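Local coordinates for protein putative nucleotide-diphospho-sugar transferase (Desulfovibrio desulfuricans subsp. desulfuricans, PDB 3CGX) that is of unconfirmed function but probably acts as a GT-A-type glycosyltransferase that handles nucleotide-diphospho-sugars, at residues E4-F9 against D101-V106; V11-P16 against L35-V40; V40-Q45 against S213-L218; Y131-G136 against L181-L186; D197-Y202 against A224-Y229. One frame throughout, in Å; residues are numbered along the deposited sequence. Where two conformers were deposited one is given.

Interaction 1: E4-F9 against D101-V106; sequences ESCILF and DGYDRV
The Tyr103 ring carries Cys6 on one face, and Glu4 C lies at its edge. Cys6 CB stands 3.4 Å above the plane, over the ring centre, in a CH-pi contact. Cys6 SG, anti to the backbone N (chi1 -166°), lies over the same Tyr103 ring, 4.1 Å from its centroid. Tyr103 OH is hydrogen-bonded to Asp53. The Arg105 guanidinium has Ser5 OG over one face. At its edge Glu4 OE1 accepts from Arg105 NH2 at 3.1 Å, a salt bridge from the anti side, 35° out of the carboxylate plane. Asp104 OD2 meets Arg105 NE at the edge, in a weak bond of 3.5 Å. Arg105 NH1 donates to Leu125 O. Along the backbone, Glu4 O accepts from both Asp104 N and Arg105 N, and Cys6 N donates to Arg105 O at 2.9 Å. Leu8 CD1 packs on Val106 CG1 at 3.7 Å. Two parallel bridges, Ser5-Arg105 and Cys6-Val106, join strands 5-11 and 105-109, consistent with the central strands of a GT-A-type sheet.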
# COMPACT_ATOMS: atom_id res chain seq x y z
N GLU A 4 -7.58 -10.63 15.86
CA GLU A 4 -8.50 -11.21 14.88
C GLU A 4 -8.26 -10.64 13.49
O GLU A 4 -8.69 -11.22 12.49
CB GLU A 4 -9.96 -10.89 15.21
CG GLU A 4 -10.46 -11.48 16.52
CD GLU A 4 -11.90 -11.07 16.78
OE1 GLU A 4 -12.54 -10.51 15.84
OE2 GLU A 4 -12.38 -11.30 17.91
N SER A 5 -7.57 -9.51 13.44
CA SER A 5 -7.35 -8.74 12.22
C SER A 5 -5.88 -8.67 11.87
O SER A 5 -5.04 -8.58 12.75
CB SER A 5 -7.82 -7.29 12.40
OG SER A 5 -9.22 -7.21 12.39
N CYS A 6 -5.60 -8.69 10.59
CA CYS A 6 -4.24 -8.54 10.12
C CYS A 6 -4.15 -7.55 8.95
O CYS A 6 -5.01 -7.52 8.09
CB CYS A 6 -3.64 -9.90 9.70
SG CYS A 6 -1.80 -9.77 9.51
N ILE A 7 -3.11 -6.73 8.98
CA ILE A 7 -2.78 -5.79 7.88
C ILE A 7 -1.53 -6.29 7.17
O ILE A 7 -0.49 -6.51 7.81
CB ILE A 7 -2.50 -4.36 8.36
CG1 ILE A 7 -3.69 -3.75 9.10
CG2 ILE A 7 -2.05 -3.49 7.19
CD1 ILE A 7 -3.24 -2.61 10.07
N LEU A 8 -1.67 -6.55 5.88
CA LEU A 8 -0.54 -6.92 5.04
C LEU A 8 -0.12 -5.69 4.25
O LEU A 8 -0.88 -5.16 3.42
CB LEU A 8 -0.89 -8.04 4.09
CG LEU A 8 -1.55 -9.27 4.69
CD1 LEU A 8 -2.01 -10.27 3.60
CD2 LEU A 8 -0.63 -9.90 5.77
N PHE A 9 1.10 -5.27 4.52
CA PHE A 9 1.66 -4.00 4.02
C PHE A 9 2.77 -4.28 3.01
O PHE A 9 3.83 -4.75 3.35
CB PHE A 9 2.09 -3.16 5.22
CG PHE A 9 2.62 -1.76 4.88
CD1 PHE A 9 1.98 -0.94 3.95
CD2 PHE A 9 3.72 -1.23 5.55
CE1 PHE A 9 2.42 0.36 3.71
CE2 PHE A 9 4.17 0.09 5.27
CZ PHE A 9 3.52 0.85 4.33
N ASP A 101 -3.02 -18.71 9.00
CA ASP A 101 -2.47 -18.40 10.31
C ASP A 101 -3.60 -18.21 11.33
O ASP A 101 -3.35 -18.15 12.52
CB ASP A 101 -1.63 -17.10 10.32
CG ASP A 101 -0.30 -17.23 9.57
OD1 ASP A 101 0.09 -18.36 9.21
OD2 ASP A 101 0.33 -16.14 9.34
N GLY A 102 -4.82 -18.09 10.84
CA GLY A 102 -5.96 -17.98 11.75
C GLY A 102 -6.64 -16.62 11.86
O GLY A 102 -7.53 -16.46 12.67
N TYR A 103 -6.22 -15.63 11.06
CA TYR A 103 -6.90 -14.31 11.10
C TYR A 103 -8.30 -14.41 10.54
O TYR A 103 -8.57 -15.20 9.63
CB TYR A 103 -6.08 -13.22 10.36
CG TYR A 103 -4.81 -12.91 11.07
CD1 TYR A 103 -4.82 -12.12 12.21
CD2 TYR A 103 -3.59 -13.41 10.63
CE1 TYR A 103 -3.66 -11.81 12.88
CE2 TYR A 103 -2.39 -13.11 11.34
CZ TYR A 103 -2.45 -12.31 12.46
OH TYR A 103 -1.31 -11.96 13.18
N ASP A 104 -9.20 -13.62 11.10
CA ASP A 104 -10.59 -13.56 10.66
C ASP A 104 -10.79 -12.54 9.55
O ASP A 104 -11.66 -12.69 8.69
CB ASP A 104 -11.50 -13.16 11.82
CG ASP A 104 -12.98 -13.05 11.38
OD1 ASP A 104 -13.51 -14.05 10.85
OD2 ASP A 104 -13.60 -11.96 11.58
N ARG A 105 -10.07 -11.45 9.66
CA ARG A 105 -10.20 -10.34 8.74
C ARG A 105 -8.82 -9.84 8.37
O ARG A 105 -8.00 -9.59 9.23
CB ARG A 105 -10.98 -9.20 9.38
CG ARG A 105 -12.49 -9.47 9.64
CD ARG A 105 -13.05 -8.35 10.48
NE ARG A 105 -12.77 -8.58 11.89
CZ ARG A 105 -12.53 -7.65 12.79
NH1 ARG A 105 -12.51 -6.37 12.45
NH2 ARG A 105 -12.29 -8.00 14.05
N VAL A 106 -8.62 -9.67 7.07
CA VAL A 106 -7.34 -9.28 6.55
C VAL A 106 -7.47 -8.22 5.47
O VAL A 106 -8.28 -8.33 4.58
CB VAL A 106 -6.60 -10.52 5.93
CG1 VAL A 106 -5.25 -10.12 5.35
CG2 VAL A 106 -6.46 -11.63 6.97

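Interaction 2: V11-P16 against L35-V40; sequences VKYPEP and LYRHFV
Tyr36, Pro14 and Arg37 have the most surface buried between the loop 11-16 and the helical segment 35-40. Tyr36 reaches from the helix to the loop backbone. Its CG is anti to the backbone N (chi1 174°). At the end of the ring, Tyr36 OH accepts from Lys12 N at 3.1 Å, with an N-H...O angle of 162°. Ser111 OG is a second partner of this hydroxyl. Lys12 O lies in the ring plane at the edge, 3.2 Å from Tyr36 CE2.

Pro14 is the centre of an inverse gamma turn and faces the helix. Its CB touches Tyr36 CD2 at 3.9 Å. Its CG lies 3.5 Å above the Arg37 guanidinium plane, offset toward the rim.

The Arg37 chain bends at chi3, and its guanidinium lies by Pro14 and Tyr13. Arg37 NH2 donates to Tyr13 OH at 3.3 Å, with the ring and guanidinium planes 83° apart. Its NE donates to a water, which in turn donates to Pro14 O at 2.8 Å. The guanidinium is thus tied to the loop directly and through water.

Val11 CG1 and Val40 CG1 meet at 4.0 Å. The loop leaves strand 5-11 and runs over helix 29-47. Helix 65-73 packs against both: Trp72 makes a cation-pi contact with Arg37, and Phe69 meets the Tyr13 ring edge-to-face.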
# COMPACT_ATOMS: atom_id res chain seq x y z
N VAL A 11 5.59 -3.53 0.42
CA VAL A 11 6.72 -2.60 0.33
C VAL A 11 7.85 -3.19 -0.53
O VAL A 11 7.87 -4.36 -0.85
CB VAL A 11 7.28 -2.27 1.77
CG1 VAL A 11 6.19 -1.64 2.69
CG2 VAL A 11 7.92 -3.54 2.46
N LYS A 12 8.74 -2.33 -0.96
CA LYS A 12 10.03 -2.70 -1.56
C LYS A 12 11.17 -1.95 -0.84
O LYS A 12 11.01 -0.80 -0.41
CB LYS A 12 10.05 -2.38 -3.05
CG LYS A 12 11.29 -2.84 -3.78
CD LYS A 12 11.16 -2.77 -5.28
CE LYS A 12 12.47 -3.23 -5.97
NZ LYS A 12 12.31 -3.07 -7.42
N TYR A 13 12.32 -2.61 -0.69
CA TYR A 13 13.46 -1.96 -0.05
C TYR A 13 13.80 -0.73 -0.91
O TYR A 13 13.92 -0.84 -2.12
CB TYR A 13 14.69 -2.87 0.15
CG TYR A 13 15.63 -2.18 1.08
CD1 TYR A 13 15.47 -2.29 2.46
CD2 TYR A 13 16.65 -1.34 0.58
CE1 TYR A 13 16.30 -1.58 3.35
CE2 TYR A 13 17.48 -0.63 1.46
CZ TYR A 13 17.28 -0.74 2.85
OH TYR A 13 18.06 -0.04 3.75
N PRO A 14 13.90 0.47 -0.29
CA PRO A 14 14.08 1.75 -1.02
C PRO A 14 15.51 2.02 -1.51
O PRO A 14 16.15 3.00 -1.10
CB PRO A 14 13.63 2.78 -0.01
CG PRO A 14 14.05 2.14 1.33
CD PRO A 14 13.80 0.68 1.17
N GLU A 15 15.97 1.16 -2.39
CA GLU A 15 17.30 1.30 -2.99
C GLU A 15 17.26 2.22 -4.20
O GLU A 15 16.43 2.01 -5.09
CB GLU A 15 17.81 -0.04 -3.46
CG GLU A 15 19.22 0.02 -3.92
CD GLU A 15 19.72 -1.35 -4.37
OE1 GLU A 15 19.07 -2.37 -4.05
OE2 GLU A 15 20.75 -1.37 -5.07
N PRO A 16 18.16 3.23 -4.26
CA PRO A 16 18.14 4.11 -5.45
C PRO A 16 18.24 3.33 -6.75
O PRO A 16 19.04 2.37 -6.89
CB PRO A 16 19.33 5.07 -5.21
CG PRO A 16 19.46 5.08 -3.75
CD PRO A 16 19.15 3.69 -3.28
N LEU A 35 12.39 9.74 -0.67
CA LEU A 35 10.96 10.06 -0.51
C LEU A 35 10.15 8.81 -0.21
O LEU A 35 9.33 8.78 0.73
CB LEU A 35 10.39 10.81 -1.71
CG LEU A 35 10.79 12.26 -1.83
CD1 LEU A 35 10.66 12.74 -3.29
CD2 LEU A 35 9.93 13.15 -0.81
N TYR A 36 10.38 7.76 -1.00
CA TYR A 36 9.65 6.50 -0.84
C TYR A 36 9.98 5.88 0.53
O TYR A 36 9.10 5.39 1.24
CB TYR A 36 9.89 5.54 -2.04
CG TYR A 36 9.24 4.18 -1.77
CD1 TYR A 36 7.86 4.04 -1.74
CD2 TYR A 36 10.03 3.05 -1.52
CE1 TYR A 36 7.26 2.80 -1.43
CE2 TYR A 36 9.45 1.82 -1.24
CZ TYR A 36 8.07 1.69 -1.17
OH TYR A 36 7.45 0.51 -0.87
N ARG A 37 11.24 5.98 0.93
CA ARG A 37 11.67 5.48 2.25
C ARG A 37 10.81 6.11 3.33
O ARG A 37 10.27 5.42 4.23
CB ARG A 37 13.15 5.76 2.45
CG ARG A 37 13.68 5.44 3.82
CD ARG A 37 15.14 5.89 3.96
NE ARG A 37 16.00 4.96 3.25
CZ ARG A 37 16.53 3.88 3.82
NH1 ARG A 37 16.33 3.64 5.10
NH2 ARG A 37 17.30 3.06 3.11
N HIS A 38 10.62 7.42 3.20
CA HIS A 38 9.79 8.16 4.16
C HIS A 38 8.29 7.87 4.04
O HIS A 38 7.58 7.93 5.08
CB HIS A 38 10.10 9.65 4.09
CG HIS A 38 11.39 9.97 4.78
ND1 HIS A 38 11.46 10.19 6.14
CD2 HIS A 38 12.67 9.94 4.33
CE1 HIS A 38 12.72 10.37 6.48
NE2 HIS A 38 13.48 10.22 5.41
N PHE A 39 7.82 7.55 2.84
CA PHE A 39 6.40 7.17 2.66
C PHE A 39 6.17 5.97 3.58
O PHE A 39 5.19 5.91 4.34
CB PHE A 39 6.07 6.69 1.26
CG PHE A 39 6.02 7.77 0.19
CD1 PHE A 39 6.47 9.06 0.41
CD2 PHE A 39 5.64 7.43 -1.10
CE1 PHE A 39 6.46 9.99 -0.61
CE2 PHE A 39 5.63 8.38 -2.14
CZ PHE A 39 6.08 9.65 -1.87
N VAL A 40 7.10 5.02 3.49
CA VAL A 40 6.95 3.75 4.20
C VAL A 40 7.01 3.94 5.72
O VAL A 40 6.16 3.46 6.50
CB VAL A 40 7.95 2.64 3.69
CG1 VAL A 40 7.93 1.44 4.61
CG2 VAL A 40 7.63 2.22 2.22
O HOH W 1 16.60 5.39 0.31

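Interaction 3: V40-Q45 against S213-L218; sequences VQDMLQ and SSTYAL
Asp42 takes hydrogen bonds from Ser214 and Thr215; its two oxygens both meet the first turn of helix 214-221. Asp42 OD1 accepts from Ser214 OG at 2.6 Å, on its syn side and 19° out of the carboxylate plane. OD2 takes two donors from Thr215. Thr215 N comes to Asp42 OD2 at 2.8 Å, on the syn lone pair. Thr215 OG1 approaches Asp42 OD2 from above the carboxylate plane, at 2.7 Å. Thr215 OG1 is anti to its carbonyl carbon, beside the backbone N (chi1 -66°), which lets both donors converge on one oxygen.

This places an acid from helix 29-47 at the N-terminal end of another helix. Its charge would probably be favoured by the helix dipole. The helix also has its own N-cap: Ser213 OG accepts from Tyr216 N at 3.0 Å. The two helix segments run roughly antiparallel, at 151°, with axes 9.9 Å apart.

Through water, Gln41 NE2 is linked to Ser214 OG. The water accepts from the amide and donates to Ser214 OG at 3.3 Å. Gln41 OE1 is hydrogen-bonded to Trp72 NE1.

Ser213 CB lies 3.3 Å from Asp42 OD2. Thr215 also packs on Phe39 and Phe210.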
# COMPACT_ATOMS: atom_id res chain seq x y z
N VAL A 40 7.10 5.02 3.49
CA VAL A 40 6.95 3.75 4.20
C VAL A 40 7.01 3.94 5.72
O VAL A 40 6.16 3.46 6.50
CB VAL A 40 7.95 2.64 3.69
CG1 VAL A 40 7.93 1.44 4.61
CG2 VAL A 40 7.63 2.22 2.22
N GLN A 41 8.04 4.64 6.16
CA GLN A 41 8.18 4.98 7.58
C GLN A 41 6.97 5.66 8.16
O GLN A 41 6.51 5.32 9.24
CB GLN A 41 9.39 5.89 7.82
CG GLN A 41 10.66 5.15 7.64
CD GLN A 41 11.88 6.04 7.68
OE1 GLN A 41 12.91 5.64 7.18
NE2 GLN A 41 11.78 7.26 8.29
N ASP A 42 6.47 6.66 7.46
CA ASP A 42 5.32 7.38 7.95
C ASP A 42 4.08 6.50 8.03
O ASP A 42 3.34 6.56 9.03
CB ASP A 42 4.99 8.62 7.09
CG ASP A 42 6.06 9.71 7.18
OD1 ASP A 42 6.89 9.64 8.07
OD2 ASP A 42 6.06 10.59 6.31
N MSE A 43 3.83 5.71 6.98
CA MSE A 43 2.64 4.82 6.99
C MSE A 43 2.74 3.79 8.12
O MSE A 43 1.74 3.53 8.80
CB MSE A 43 2.45 4.14 5.64
CG MSE A 43 2.11 5.11 4.48
SE MSE A 43 1.85 4.17 2.84
CE MSE A 43 0.09 3.38 3.27
N LEU A 44 3.93 3.24 8.32
CA LEU A 44 4.18 2.24 9.38
C LEU A 44 3.87 2.78 10.77
O LEU A 44 3.24 2.10 11.60
CB LEU A 44 5.61 1.67 9.30
CG LEU A 44 6.02 0.62 10.33
CD1 LEU A 44 5.20 -0.64 10.09
CD2 LEU A 44 7.57 0.35 10.33
N GLN A 45 4.27 4.02 11.01
CA GLN A 45 4.01 4.68 12.27
C GLN A 45 2.51 4.74 12.54
O GLN A 45 2.05 4.46 13.67
CB GLN A 45 4.66 6.07 12.27
CG GLN A 45 4.43 6.86 13.53
CD GLN A 45 5.27 8.12 13.54
OE1 GLN A 45 5.67 8.65 12.49
NE2 GLN A 45 5.56 8.60 14.73
N SER A 213 4.29 15.06 9.06
CA SER A 213 5.04 13.86 8.72
C SER A 213 6.46 14.15 8.26
O SER A 213 6.79 15.27 7.85
CB SER A 213 4.31 13.07 7.62
OG SER A 213 4.30 13.75 6.36
N SER A 214 7.30 13.12 8.34
CA SER A 214 8.69 13.21 7.88
C SER A 214 8.70 13.35 6.38
O SER A 214 9.51 14.09 5.84
CB SER A 214 9.54 12.03 8.33
OG SER A 214 9.17 10.86 7.68
N THR A 215 7.77 12.70 5.69
CA THR A 215 7.62 12.89 4.25
C THR A 215 7.37 14.37 3.93
O THR A 215 8.09 14.96 3.09
CB THR A 215 6.50 12.05 3.64
OG1 THR A 215 6.87 10.70 3.75
CG2 THR A 215 6.28 12.37 2.08
N TYR A 216 6.38 14.97 4.60
CA TYR A 216 6.06 16.37 4.29
C TYR A 216 7.24 17.29 4.60
O TYR A 216 7.50 18.29 3.85
CB TYR A 216 4.77 16.83 4.99
CG TYR A 216 4.32 18.20 4.51
CD1 TYR A 216 4.81 19.34 5.10
CD2 TYR A 216 3.40 18.35 3.46
CE1 TYR A 216 4.43 20.57 4.68
CE2 TYR A 216 3.01 19.61 3.04
CZ TYR A 216 3.53 20.70 3.66
OH TYR A 216 3.17 21.97 3.27
N ALA A 217 7.98 17.00 5.67
CA ALA A 217 9.20 17.78 5.96
C ALA A 217 10.17 17.75 4.76
O ALA A 217 10.81 18.78 4.42
CB ALA A 217 9.93 17.29 7.26
N LEU A 218 10.38 16.59 4.17
CA LEU A 218 11.16 16.44 2.96
C LEU A 218 10.65 17.24 1.78
O LEU A 218 11.38 17.78 1.03
CB LEU A 218 11.17 15.01 2.53
CG LEU A 218 12.43 14.25 2.62
CD1 LEU A 218 13.55 14.96 1.88
CD2 LEU A 218 12.65 14.23 4.05
O HOH W 2 9.95 8.66 9.99

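Interaction 4: Y131-G136 against L181-L186; sequences YDAAIG and LEVLQL
Ala133, Ala134 and Ile135 form parallel beta bridges with Val183, Leu184 and Gln185. They join strand 133-137 to the edge strand 183-185 of a mixed sheet consistent with a GT-A-type fold. The tight part takes in the backbone, the Tyr131 ring on Leu184, and Asp132. Leu184 N donates to Ala133 O at 2.8 Å, and Ile135 N to Leu184 O at 3.0 Å. Leu186 N then meets Ile135 O almost straight, at 178°. Tyr131 turns one ring face to Leu184, whose CB stands 3.8 Å above the plane, over the centre. Leu184 CD1 touches the ring at CE1 and CZ.

Ile135 CG2 touches Val183 CG1 at 3.9 Å, on the face that also holds Ala133. Helix 169-178 packs on Ile135 there. On the other face Leu186 reaches helix 118-127 at Ala124.

The loose, solvent side belongs to Gln185 and Glu182, both exposed. Gln185 has little surface buried by the contact. The aliphatic part of Glu182 only brushes the ring, with its CG 3.7 Å from Tyr131 CD2.

Asp132 tightens the start of the pair again. Glu182 O accepts from both Asp132 N and Ala133 N. Asp132 OD1 is hydrogen-bonded to Ser152. With CG beside the backbone N (chi1 -59°), Asp132 OD2 uses its anti lone pair to take Glu182 N at 2.9 Å and 176°.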
# COMPACT_ATOMS: atom_id res chain seq x y z
N TYR A 131 -19.28 -7.09 5.85
CA TYR A 131 -19.17 -7.18 4.41
C TYR A 131 -18.26 -8.34 4.10
O TYR A 131 -17.44 -8.72 4.93
CB TYR A 131 -18.55 -5.92 3.88
CG TYR A 131 -19.42 -4.71 3.86
CD1 TYR A 131 -19.48 -3.82 4.95
CD2 TYR A 131 -20.10 -4.38 2.71
CE1 TYR A 131 -20.28 -2.71 4.89
CE2 TYR A 131 -20.87 -3.28 2.64
CZ TYR A 131 -20.96 -2.44 3.72
OH TYR A 131 -21.74 -1.32 3.59
N ASP A 132 -18.39 -8.91 2.91
CA ASP A 132 -17.52 -10.02 2.52
C ASP A 132 -16.12 -9.55 2.09
O ASP A 132 -15.10 -10.22 2.31
CB ASP A 132 -18.15 -10.79 1.36
CG ASP A 132 -19.49 -11.35 1.70
OD1 ASP A 132 -19.59 -12.02 2.74
OD2 ASP A 132 -20.43 -11.12 0.93
N ALA A 133 -16.09 -8.36 1.49
CA ALA A 133 -14.86 -7.80 0.93
C ALA A 133 -14.86 -6.29 0.97
O ALA A 133 -15.90 -5.65 1.14
CB ALA A 133 -14.66 -8.29 -0.51
N ALA A 134 -13.66 -5.75 0.87
CA ALA A 134 -13.41 -4.33 0.81
C ALA A 134 -12.36 -4.03 -0.28
O ALA A 134 -11.46 -4.83 -0.57
CB ALA A 134 -12.94 -3.81 2.17
N ILE A 135 -12.50 -2.88 -0.91
CA ILE A 135 -11.58 -2.48 -1.99
C ILE A 135 -11.48 -0.97 -2.06
O ILE A 135 -12.47 -0.27 -1.88
CB ILE A 135 -12.04 -3.08 -3.35
CG1 ILE A 135 -10.86 -3.04 -4.36
CG2 ILE A 135 -13.38 -2.37 -3.87
CD1 ILE A 135 -11.04 -3.99 -5.58
N GLY A 136 -10.26 -0.46 -2.24
CA GLY A 136 -10.06 0.96 -2.36
C GLY A 136 -9.55 1.27 -3.76
O GLY A 136 -8.45 0.81 -4.14
N LEU A 181 -20.30 -11.56 -3.81
CA LEU A 181 -19.78 -10.89 -2.61
C LEU A 181 -20.42 -9.50 -2.42
O LEU A 181 -20.69 -8.77 -3.37
CB LEU A 181 -18.26 -10.76 -2.69
CG LEU A 181 -17.44 -12.05 -2.82
CD1 LEU A 181 -15.95 -11.72 -3.02
CD2 LEU A 181 -17.71 -13.00 -1.62
N GLU A 182 -20.67 -9.18 -1.15
CA GLU A 182 -21.06 -7.84 -0.73
C GLU A 182 -19.77 -7.09 -0.39
O GLU A 182 -19.03 -7.44 0.57
CB GLU A 182 -21.96 -7.91 0.50
CG GLU A 182 -22.54 -6.59 0.92
CD GLU A 182 -23.66 -6.71 1.96
OE1 GLU A 182 -23.77 -7.78 2.62
OE2 GLU A 182 -24.40 -5.73 2.14
N VAL A 183 -19.54 -6.06 -1.17
CA VAL A 183 -18.30 -5.34 -1.20
C VAL A 183 -18.43 -3.91 -0.69
O VAL A 183 -19.27 -3.11 -1.18
CB VAL A 183 -17.80 -5.26 -2.64
CG1 VAL A 183 -16.49 -4.43 -2.73
CG2 VAL A 183 -17.62 -6.65 -3.21
N LEU A 184 -17.55 -3.58 0.24
CA LEU A 184 -17.39 -2.21 0.73
C LEU A 184 -16.38 -1.46 -0.12
O LEU A 184 -15.22 -1.87 -0.28
CB LEU A 184 -16.95 -2.19 2.17
CG LEU A 184 -16.69 -0.82 2.80
CD1 LEU A 184 -17.94 -0.06 3.14
CD2 LEU A 184 -15.81 -1.10 4.02
N GLN A 185 -16.81 -0.34 -0.65
CA GLN A 185 -15.93 0.49 -1.45
C GLN A 185 -15.42 1.63 -0.62
O GLN A 185 -16.18 2.39 -0.06
CB GLN A 185 -16.68 0.97 -2.69
CG GLN A 185 -15.84 1.79 -3.57
CD GLN A 185 -16.57 2.18 -4.86
OE1 GLN A 185 -17.27 1.37 -5.46
NE2 GLN A 185 -16.37 3.42 -5.30
N LEU A 186 -14.10 1.74 -0.52
CA LEU A 186 -13.45 2.80 0.26
C LEU A 186 -13.26 3.97 -0.67
O LEU A 186 -13.46 3.82 -1.88
CB LEU A 186 -12.09 2.37 0.79
CG LEU A 186 -12.09 1.21 1.79
CD1 LEU A 186 -10.69 0.69 1.94
CD2 LEU A 186 -12.67 1.67 3.12

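Interaction 5: D197-Y202 against A224-Y229; sequences DLNVLY and ALIRQY
This is a mainly apolar packing contact with one polar tie, between helix 195-204 and the segment 224-229, on helix 223-226, in the helical C-terminal part of the chain. Ile226 points toward helix 195-204. Its CG2, anti to the backbone N, lies 3.6 Å from Asn199 CA and 3.8 Å from Tyr202 CD2. Its CD1 meets Leu198 CD2 at 4.1 Å, the two side chains crossing at about a right angle. Leu219 of helix 214-221 touches Ile226, Leu198 and Tyr202. Arg227 CD sits at the edge of the Tyr202 ring, while its NE forms a salt bridge with Asp230. Tyr202 OH is hydrogen-bonded to Asp223.

The polar tie is Asn199 ND2 to Ile226 O, at 2.9 Å. The donor comes from above the carbonyl plane, 48° out of it. Asp230 is a further partner of ND2. Tyr229 N reaches Ile226 O from the opposite face. The Tyr229 N to Ile226 O bond closes a type I beta turn, so the asparagine grips the type I turn Ile226-Tyr229.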
# COMPACT_ATOMS: atom_id res chain seq x y z
N ASP A 197 2.16 13.85 -9.35
CA ASP A 197 1.49 13.29 -8.19
C ASP A 197 2.10 13.85 -6.89
O ASP A 197 1.39 14.13 -5.91
CB ASP A 197 1.61 11.76 -8.15
CG ASP A 197 0.95 11.07 -9.29
OD1 ASP A 197 -0.03 11.56 -9.84
OD2 ASP A 197 1.42 10.00 -9.62
N LEU A 198 3.44 14.00 -6.89
CA LEU A 198 4.17 14.52 -5.72
C LEU A 198 3.80 15.99 -5.46
O LEU A 198 3.64 16.44 -4.29
CB LEU A 198 5.69 14.39 -5.90
CG LEU A 198 6.60 14.59 -4.68
CD1 LEU A 198 6.45 13.36 -3.76
CD2 LEU A 198 8.10 14.79 -5.03
N ASN A 199 3.69 16.75 -6.55
CA ASN A 199 3.27 18.15 -6.46
C ASN A 199 1.87 18.29 -5.83
O ASN A 199 1.64 19.15 -4.95
CB ASN A 199 3.31 18.79 -7.83
CG ASN A 199 2.87 20.23 -7.83
OD1 ASN A 199 1.68 20.50 -7.97
ND2 ASN A 199 3.84 21.17 -7.79
N VAL A 200 0.95 17.43 -6.24
CA VAL A 200 -0.43 17.44 -5.69
C VAL A 200 -0.41 17.00 -4.23
O VAL A 200 -1.08 17.64 -3.39
CB VAL A 200 -1.39 16.53 -6.49
CG1 VAL A 200 -2.76 16.42 -5.78
CG2 VAL A 200 -1.49 17.00 -7.95
N LEU A 201 0.37 15.97 -3.93
CA LEU A 201 0.51 15.47 -2.55
C LEU A 201 0.91 16.64 -1.65
O LEU A 201 0.34 16.87 -0.57
CB LEU A 201 1.54 14.35 -2.40
CG LEU A 201 1.87 13.76 -1.01
CD1 LEU A 201 0.69 12.95 -0.39
CD2 LEU A 201 3.15 12.86 -1.05
N TYR A 202 1.89 17.38 -2.13
CA TYR A 202 2.48 18.53 -1.40
C TYR A 202 1.49 19.67 -1.23
O TYR A 202 1.27 20.16 -0.13
CB TYR A 202 3.74 19.05 -2.13
CG TYR A 202 4.49 20.21 -1.44
CD1 TYR A 202 4.79 20.16 -0.07
CD2 TYR A 202 4.94 21.30 -2.17
CE1 TYR A 202 5.49 21.19 0.54
CE2 TYR A 202 5.64 22.33 -1.56
CZ TYR A 202 5.90 22.26 -0.20
OH TYR A 202 6.60 23.25 0.38
N ALA A 224 11.29 24.46 -3.71
CA ALA A 224 11.70 25.14 -4.91
C ALA A 224 11.74 24.23 -6.12
O ALA A 224 11.66 24.69 -7.26
CB ALA A 224 13.09 25.81 -4.73
N LEU A 225 11.95 22.95 -5.86
CA LEU A 225 11.98 21.92 -6.91
C LEU A 225 10.53 21.50 -7.27
O LEU A 225 10.11 21.52 -8.43
CB LEU A 225 12.79 20.72 -6.43
CG LEU A 225 12.80 19.52 -7.38
CD1 LEU A 225 13.27 19.92 -8.76
CD2 LEU A 225 13.65 18.43 -6.68
N ILE A 226 9.78 21.12 -6.26
CA ILE A 226 8.40 20.63 -6.45
C ILE A 226 7.47 21.62 -7.11
O ILE A 226 6.69 21.26 -7.98
CB ILE A 226 7.80 20.08 -5.14
CG1 ILE A 226 8.62 18.90 -4.66
CG2 ILE A 226 6.31 19.68 -5.31
CD1 ILE A 226 8.26 18.52 -3.23
N ARG A 227 7.60 22.89 -6.74
CA ARG A 227 6.77 23.96 -7.30
C ARG A 227 7.07 24.36 -8.76
O ARG A 227 6.43 25.24 -9.32
CB ARG A 227 6.84 25.20 -6.37
CG ARG A 227 6.18 25.00 -4.98
CD ARG A 227 4.75 24.46 -5.02
NE ARG A 227 3.89 25.26 -5.90
CZ ARG A 227 3.27 26.35 -5.50
NH1 ARG A 227 3.46 26.76 -4.27
NH2 ARG A 227 2.48 27.03 -6.33
N GLN A 228 8.08 23.71 -9.36
CA GLN A 228 8.38 23.86 -10.77
C GLN A 228 7.57 22.84 -11.60
O GLN A 228 7.68 22.81 -12.83
CB GLN A 228 9.87 23.70 -11.04
CG GLN A 228 10.71 24.83 -10.44
CD GLN A 228 12.15 24.69 -10.83
OE1 GLN A 228 12.54 25.15 -11.89
NE2 GLN A 228 12.94 24.08 -9.97
N TYR A 229 6.77 22.04 -10.91
CA TYR A 229 5.93 21.01 -11.57
C TYR A 229 4.48 21.15 -11.14
O TYR A 229 3.79 20.17 -10.86
CB TYR A 229 6.50 19.58 -11.34
CG TYR A 229 7.88 19.44 -11.90
CD1 TYR A 229 8.07 19.11 -13.24
CD2 TYR A 229 9.00 19.76 -11.14
CE1 TYR A 229 9.30 19.06 -13.78
CE2 TYR A 229 10.27 19.73 -11.71
CZ TYR A 229 10.41 19.34 -13.03
OH TYR A 229 11.64 19.31 -13.68

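How the interactions relate
From the N terminus, strand 5-11 first pairs with strand 105-109 in interaction 1, closing a loop of 91 residues. Interaction 2 is nested within it and folds the loop 11-16 back on helix 29-47. The same helix continues into interaction 3, which crosses interaction 1 and ties the helix to helix 214-221. Interactions 2 and 3 share Val40, and His38 probably bonds to Ser214. Phe9 of interaction 1 packs on Val40 and Met43. Interaction 4 adds the edge strand to the same sheet and lies inside the long loop closed by interaction 3. Interaction 5 crosses interaction 3 and joins the last helices. It touches interaction 3 through Tyr202 and Tyr216, and interaction 2 through Leu198 and Leu35.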